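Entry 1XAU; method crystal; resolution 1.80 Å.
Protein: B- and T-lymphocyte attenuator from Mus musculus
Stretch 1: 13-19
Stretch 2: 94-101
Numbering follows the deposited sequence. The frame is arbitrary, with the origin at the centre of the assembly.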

# COMPACT_ATOMS: atom_id res chain seq x y z
N GLU A 13 -0.61 14.19 13.75
CA GLU A 13 -1.88 13.48 13.52
C GLU A 13 -1.43 12.26 12.71
O GLU A 13 -0.42 12.36 11.99
CB GLU A 13 -2.88 14.35 12.70
CG GLU A 13 -2.26 15.09 11.49
CD GLU A 13 -3.32 15.72 10.52
OE1 GLU A 13 -4.35 15.05 10.20
OE2 GLU A 13 -3.10 16.87 10.06
N VAL A 14 -2.10 11.12 12.84
CA VAL A 14 -1.66 9.91 12.08
C VAL A 14 -2.10 10.11 10.64
O VAL A 14 -3.27 10.45 10.39
CB VAL A 14 -2.31 8.61 12.64
CG1 VAL A 14 -2.08 7.43 11.69
CG2 VAL A 14 -1.69 8.27 14.06
N GLN A 15 -1.18 9.96 9.70
CA GLN A 15 -1.56 10.17 8.31
C GLN A 15 -0.97 9.07 7.44
O GLN A 15 0.13 8.62 7.72
CB GLN A 15 -0.96 11.46 7.78
CG GLN A 15 -1.23 12.65 8.55
CD GLN A 15 -0.78 13.90 7.80
OE1 GLN A 15 0.43 14.13 7.57
NE2 GLN A 15 -1.78 14.70 7.37
N LEU A 16 -1.65 8.75 6.34
CA LEU A 16 -1.12 7.77 5.35
C LEU A 16 -0.88 8.67 4.13
O LEU A 16 -1.81 9.32 3.60
CB LEU A 16 -2.21 6.71 5.08
CG LEU A 16 -2.63 5.94 6.31
CD1 LEU A 16 -3.64 4.85 5.89
CD2 LEU A 16 -1.42 5.27 6.98
N ASN A 17 0.39 8.74 3.73
CA ASN A 17 0.82 9.70 2.76
C ASN A 17 1.25 9.29 1.35
O ASN A 17 2.25 9.76 0.83
CB ASN A 17 1.90 10.57 3.42
CG ASN A 17 1.33 11.49 4.53
OD1 ASN A 17 0.15 11.82 4.51
ND2 ASN A 17 2.17 11.94 5.47
N ILE A 18 0.49 8.40 0.72
CA ILE A 18 0.77 8.08 -0.68
C ILE A 18 0.39 9.41 -1.38
O ILE A 18 -0.61 10.02 -1.01
CB ILE A 18 -0.20 6.98 -1.11
CG1 ILE A 18 0.25 5.66 -0.48
CG2 ILE A 18 -0.32 6.88 -2.68
CD1 ILE A 18 -0.70 4.48 -0.80
N LYS A 19 1.17 9.85 -2.36
CA LYS A 19 0.82 11.08 -3.09
C LYS A 19 -0.41 10.92 -3.94
O LYS A 19 -0.61 9.85 -4.53
CB LYS A 19 1.97 11.51 -4.00
CG LYS A 19 2.99 12.39 -3.27
CD LYS A 19 4.09 12.86 -4.24
CE LYS A 19 3.90 14.34 -4.62
NZ LYS A 19 3.82 15.25 -3.37
N TYR A 94 -4.42 0.55 -5.69
CA TYR A 94 -4.18 0.09 -4.33
C TYR A 94 -4.22 1.29 -3.34
O TYR A 94 -3.97 2.42 -3.72
CB TYR A 94 -2.76 -0.53 -4.28
CG TYR A 94 -2.63 -1.79 -5.12
CD1 TYR A 94 -2.76 -3.02 -4.52
CD2 TYR A 94 -2.41 -1.74 -6.50
CE1 TYR A 94 -2.67 -4.20 -5.25
CE2 TYR A 94 -2.34 -2.92 -7.28
CZ TYR A 94 -2.47 -4.15 -6.62
OH TYR A 94 -2.38 -5.40 -7.24
N SER A 95 -4.53 1.04 -2.09
CA SER A 95 -4.48 2.14 -1.08
C SER A 95 -4.18 1.45 0.23
O SER A 95 -4.32 0.21 0.33
CB SER A 95 -5.86 2.89 -0.97
OG SER A 95 -6.90 2.00 -0.57
N CYS A 96 -3.81 2.22 1.27
CA CYS A 96 -3.55 1.61 2.58
C CYS A 96 -4.55 2.28 3.57
O CYS A 96 -5.06 3.39 3.31
CB CYS A 96 -2.02 1.78 2.97
SG CYS A 96 -1.45 3.52 2.70
N SER A 97 -4.89 1.59 4.65
CA SER A 97 -5.84 2.19 5.60
C SER A 97 -5.53 1.65 6.97
O SER A 97 -4.81 0.66 7.13
CB SER A 97 -7.32 1.86 5.29
OG SER A 97 -7.44 0.47 5.09
N THR A 98 -6.08 2.32 7.98
CA THR A 98 -5.84 1.82 9.29
C THR A 98 -7.03 2.26 10.14
O THR A 98 -7.62 3.29 9.88
CB THR A 98 -4.50 2.36 9.88
OG1 THR A 98 -4.31 1.81 11.20
CG2 THR A 98 -4.52 3.86 10.04
N ASN A 99 -7.37 1.45 11.13
CA ASN A 99 -8.44 1.76 12.10
C ASN A 99 -7.48 2.02 13.26
O ASN A 99 -6.82 1.09 13.77
CB ASN A 99 -9.31 0.52 12.41
CG ASN A 99 -9.98 -0.04 11.18
OD1 ASN A 99 -10.21 0.70 10.19
ND2 ASN A 99 -10.33 -1.35 11.21
N PHE A 100 -7.33 3.27 13.64
CA PHE A 100 -6.39 3.54 14.72
C PHE A 100 -7.05 4.51 15.67
O PHE A 100 -7.43 5.61 15.25
CB PHE A 100 -5.11 4.16 14.18
CG PHE A 100 -4.04 4.33 15.23
CD1 PHE A 100 -3.37 3.20 15.74
CD2 PHE A 100 -3.67 5.60 15.68
CE1 PHE A 100 -2.34 3.33 16.69
CE2 PHE A 100 -2.65 5.73 16.62
CZ PHE A 100 -1.98 4.60 17.12
N ASN A 101 -7.15 4.13 16.94
CA ASN A 101 -7.86 5.02 17.87
C ASN A 101 -9.33 4.73 17.50
O ASN A 101 -9.70 3.55 17.33
CB ASN A 101 -7.47 6.48 17.59
CG ASN A 101 -8.32 7.50 18.35
OD1 ASN A 101 -8.99 7.16 19.34
ND2 ASN A 101 -8.26 8.77 17.91

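No hydrogen bond crosses between these two stretches. They run nearly antiparallel, 175° apart, but their backbones stay at side-chain distance: the CA atoms of Leu16 and Cys96 are 7.2 Å apart, and those of Val14 and Phe100 8.4 Å. Side-chain packing fills the gap, burying 331 Å² over both sides.

The apolar side-chain contacts follow an alternating rule. Val14, Leu16 and Ile18 send their CA-to-CB bonds toward the other stretch, while Gln15 and Asn17, between them, point away, so every second position can be polar without entering the contact. Across the gap, Cys96, Thr98 and Phe100 point toward the first stretch in the same rhythm. Cys96 is buried and meets two residues of the first stretch. Cys96 SG lies 3.7 Å from Ile18 CD1 and 4.1 Å from Leu16 CB, so two aliphatic residues pack against one sulfur. That sulfur is bonded covalently elsewhere in the structure, which leaves it no free thiol and suits it to buried, apolar surroundings. Farther along, Val14 CG2 meets Phe100 CD2 at 3.7 Å, approaching the ring obliquely; here both partners remain partly exposed, and a compact branched side chain is enough to touch the broad ring.

A second kind of contact sets side chain against backbone. Leu16, in the m,t rotamer, extends CD1 to 3.3 Å from Cys96 O and 3.5 Å from Ser97 CA. These are van der Waals contacts, and the reach of leucine lets a methyl group lie against the main chain where the CA-to-CB bond of Ser97 points away. Leu16 has the largest area covered in the contact.

Thr98 reconciles polarity with burial: its CG2 stands 4.4 Å from Leu16 CD1, while its OG1 is hydrogen-bonded elsewhere in the structure.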